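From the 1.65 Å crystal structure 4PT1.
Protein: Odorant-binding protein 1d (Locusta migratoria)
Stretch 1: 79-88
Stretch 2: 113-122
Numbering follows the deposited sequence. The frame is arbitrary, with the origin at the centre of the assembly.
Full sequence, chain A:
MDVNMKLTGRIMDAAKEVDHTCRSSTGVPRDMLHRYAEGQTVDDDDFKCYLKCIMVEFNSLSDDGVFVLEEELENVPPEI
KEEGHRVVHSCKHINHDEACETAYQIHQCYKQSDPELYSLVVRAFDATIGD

Stretch 1 79-88: EIKEEGHRVV
Stretch 2 113-122: SDPELYSLVV

No direct hydrogen bond joins these two stretches; the one polar link is a water that donates to Glu83 O at 2.9 Å and to Asp114 OD2 at 2.8 Å, and the rest is van der Waals packing, mostly through apolar side-chain atoms. The water lies at the Asp114 end of the contact, so a helix carbonyl and a carboxylate are joined without touching.

The frame is two helices, 81-88 and 115-122, whose N-to-C directions differ by 108° (signed crossing angle -108°) and whose axes approach to 10.7 Å. Register is set by two CA pairs: Gly84 CA to Leu117 CA at 7.6 Å and Val87 CA to Ser113 CA at 5.8 Å. Backbone i to i+4 bonds run from Gly84 N to Ile80 O (2.8 Å) onward in the first helix, and from Tyr118 N to Asp114 O (2.9 Å) onward in the second. Phi/psi stays near -60/-45 within both, while the N-cap residues depart from it: Ile80 at -132/31 and Asp114 at -153/82.

Asp114 does two jobs. With chi1 t (-163°) its OD1 accepts from Leu117 N at 3.2 Å, capping the second helix, while OD2 takes the water. A short carboxylate suits this place because it can fold back onto its own helix start and still present a second oxygen to the solvent bridge.

Leu117 is the central knob, with the largest area covered by the opposing stretch. Its CA-to-CB bond points toward the first helix, and chi1 t with chi2 p spreads the two methyls: CD1 meets Ile80 CG2 at 3.8 Å, and CD2 sits 3.6 Å from both Glu83 C and Glu83 CB. Gly84 lies beneath, its N 3.7 Å from Leu117 CD2. A CB on Gly84 would point sideways, 4.4 Å from Leu117 CD2, so it would not collide with that methyl.

Buried Ile80 and Val87 flank this centre. Ile80, chi1 p and chi2 t, extends CD1 to Val121 CG2 at 3.5 Å; the valine, chi1 t, approaches with a sideways CB. Val87, also chi1 t, uses CG2 as a hub, 3.5 Å from Asp114 CB, 3.6 Å from Ser113 OG and 4.2 Å from Leu117 CD2. Its compact branching suits the narrow end of the register.

Glu83 starts toward the partner, but its end leads away, chi1 m and chi2 94°: its CB packs while its carboxylate leaves the apolar patch. In all, 344 Å² is buried, both sides summed.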

# COMPACT_ATOMS: atom_id res chain seq x y z
N GLU A 79 4.99 11.52 9.34
CA GLU A 79 6.21 12.22 8.89
C GLU A 79 6.08 12.76 7.47
O GLU A 79 6.87 13.61 7.06
CB GLU A 79 7.42 11.29 8.97
CG GLU A 79 7.76 10.87 10.40
CD GLU A 79 6.93 9.69 10.91
OE1 GLU A 79 6.13 9.09 10.14
OE2 GLU A 79 7.06 9.35 12.09
N ILE A 80 5.08 12.28 6.74
CA ILE A 80 4.86 12.70 5.36
C ILE A 80 3.40 13.07 5.12
O ILE A 80 2.90 12.94 4.00
CB ILE A 80 5.33 11.62 4.35
CG1 ILE A 80 4.61 10.28 4.59
CG2 ILE A 80 6.83 11.43 4.44
CD1 ILE A 80 4.75 9.30 3.45
N LYS A 81 2.73 13.58 6.15
CA LYS A 81 1.30 13.93 6.06
C LYS A 81 0.99 14.85 4.90
O LYS A 81 0.09 14.58 4.13
CB LYS A 81 0.77 14.58 7.35
CG LYS A 81 0.31 13.63 8.44
CD LYS A 81 -0.85 12.72 8.05
CE LYS A 81 -1.27 11.80 9.19
NZ LYS A 81 -2.43 10.96 8.77
N GLU A 82 1.75 15.93 4.75
CA GLU A 82 1.44 16.90 3.70
C GLU A 82 1.52 16.29 2.32
O GLU A 82 0.54 16.30 1.59
CB GLU A 82 2.32 18.16 3.76
CG GLU A 82 1.94 19.16 2.65
CD GLU A 82 2.79 20.41 2.62
OE1 GLU A 82 3.74 20.53 3.42
OE2 GLU A 82 2.50 21.28 1.78
N GLU A 83 2.70 15.77 2.00
CA GLU A 83 3.00 15.16 0.70
C GLU A 83 2.11 13.95 0.42
O GLU A 83 1.66 13.76 -0.71
CB GLU A 83 4.48 14.74 0.60
CG GLU A 83 5.49 15.76 1.13
CD GLU A 83 5.89 15.51 2.58
OE1 GLU A 83 5.02 15.63 3.47
OE2 GLU A 83 7.07 15.19 2.84
N GLY A 84 1.86 13.13 1.45
CA GLY A 84 1.04 11.92 1.31
C GLY A 84 -0.43 12.22 1.12
O GLY A 84 -1.10 11.56 0.33
N HIS A 85 -0.95 13.21 1.84
CA HIS A 85 -2.33 13.63 1.63
C HIS A 85 -2.51 14.11 0.21
O HIS A 85 -3.53 13.82 -0.42
CB HIS A 85 -2.70 14.74 2.58
CG HIS A 85 -3.22 14.27 3.93
ND1 HIS A 85 -2.72 13.19 4.57
CD2 HIS A 85 -4.21 14.79 4.75
CE1 HIS A 85 -3.34 13.04 5.74
NE2 HIS A 85 -4.26 14.02 5.85
N ARG A 86 -1.54 14.86 -0.30
CA ARG A 86 -1.61 15.37 -1.68
C ARG A 86 -1.77 14.21 -2.65
O ARG A 86 -2.65 14.21 -3.49
CB ARG A 86 -0.36 16.20 -2.01
CG ARG A 86 -0.47 16.93 -3.35
CD ARG A 86 0.80 17.72 -3.66
NE ARG A 86 1.18 18.59 -2.55
N VAL A 87 -0.92 13.20 -2.51
CA VAL A 87 -1.04 11.98 -3.31
C VAL A 87 -2.40 11.26 -3.19
O VAL A 87 -3.01 10.89 -4.18
CB VAL A 87 0.10 11.03 -2.96
CG1 VAL A 87 -0.15 9.66 -3.55
CG2 VAL A 87 1.42 11.64 -3.45
N VAL A 88 -2.89 11.08 -1.96
CA VAL A 88 -4.16 10.42 -1.78
C VAL A 88 -5.31 11.18 -2.45
O VAL A 88 -6.17 10.56 -3.10
CB VAL A 88 -4.47 10.18 -0.29
CG1 VAL A 88 -5.92 9.69 -0.13
CG2 VAL A 88 -3.50 9.17 0.29
N SER A 113 1.79 9.80 -9.05
CA SER A 113 1.63 11.09 -8.41
C SER A 113 2.94 11.60 -7.78
O SER A 113 3.30 12.78 -7.94
CB SER A 113 0.53 10.99 -7.36
OG SER A 113 0.27 12.26 -6.78
N ASP A 114 3.65 10.73 -7.07
CA ASP A 114 4.89 11.10 -6.37
C ASP A 114 5.80 9.87 -6.23
O ASP A 114 5.79 9.22 -5.18
CB ASP A 114 4.57 11.68 -4.98
CG ASP A 114 5.74 12.47 -4.36
OD1 ASP A 114 6.92 12.18 -4.67
OD2 ASP A 114 5.48 13.39 -3.54
N PRO A 115 6.56 9.54 -7.29
CA PRO A 115 7.42 8.37 -7.32
C PRO A 115 8.39 8.27 -6.16
O PRO A 115 8.57 7.18 -5.62
CB PRO A 115 8.21 8.54 -8.63
CG PRO A 115 7.33 9.34 -9.51
CD PRO A 115 6.54 10.24 -8.60
N GLU A 116 9.06 9.37 -5.80
CA GLU A 116 10.07 9.31 -4.75
C GLU A 116 9.41 9.04 -3.39
O GLU A 116 9.92 8.27 -2.60
CB GLU A 116 10.91 10.61 -4.70
CG GLU A 116 11.69 10.93 -5.97
CD GLU A 116 12.32 9.70 -6.63
OE1 GLU A 116 13.56 9.65 -6.74
N LEU A 117 8.26 9.66 -3.13
CA LEU A 117 7.54 9.44 -1.86
C LEU A 117 7.05 7.99 -1.80
O LEU A 117 7.17 7.32 -0.79
CB LEU A 117 6.36 10.42 -1.76
CG LEU A 117 5.68 10.52 -0.40
CD1 LEU A 117 6.59 11.20 0.61
CD2 LEU A 117 4.35 11.27 -0.52
N TYR A 118 6.48 7.52 -2.90
CA TYR A 118 5.93 6.16 -2.94
C TYR A 118 7.04 5.13 -2.74
O TYR A 118 6.89 4.19 -1.95
CB TYR A 118 5.19 5.93 -4.27
CG TYR A 118 4.45 4.59 -4.29
CD1 TYR A 118 3.31 4.40 -3.49
CD2 TYR A 118 4.89 3.53 -5.06
CE1 TYR A 118 2.65 3.19 -3.47
CE2 TYR A 118 4.22 2.31 -5.05
CZ TYR A 118 3.10 2.15 -4.25
OH TYR A 118 2.42 0.94 -4.23
N SER A 119 8.16 5.32 -3.42
CA SER A 119 9.32 4.44 -3.25
C SER A 119 9.76 4.43 -1.80
O SER A 119 10.09 3.39 -1.24
CB SER A 119 10.49 4.91 -4.13
OG SER A 119 11.71 4.35 -3.68
N LEU A 120 9.76 5.59 -1.18
CA LEU A 120 10.12 5.73 0.23
C LEU A 120 9.23 4.90 1.18
O LEU A 120 9.72 4.22 2.12
CB LEU A 120 10.00 7.21 0.62
CG LEU A 120 10.73 7.61 1.88
CD1 LEU A 120 11.97 8.37 1.43
CD2 LEU A 120 9.88 8.47 2.81
N VAL A 121 7.93 4.96 0.94
CA VAL A 121 6.95 4.26 1.78
C VAL A 121 7.04 2.73 1.61
O VAL A 121 7.12 1.98 2.61
CB VAL A 121 5.52 4.78 1.46
CG1 VAL A 121 4.45 3.84 2.00
CG2 VAL A 121 5.35 6.18 2.02
N VAL A 122 7.08 2.26 0.37
CA VAL A 122 7.09 0.82 0.12
C VAL A 122 8.39 0.22 0.67
O VAL A 122 8.38 -0.86 1.26
CB VAL A 122 6.84 0.47 -1.38
CG1 VAL A 122 5.46 0.95 -1.83
CG2 VAL A 122 7.90 1.06 -2.28
O HOH W 1 3.08 14.71 -3.00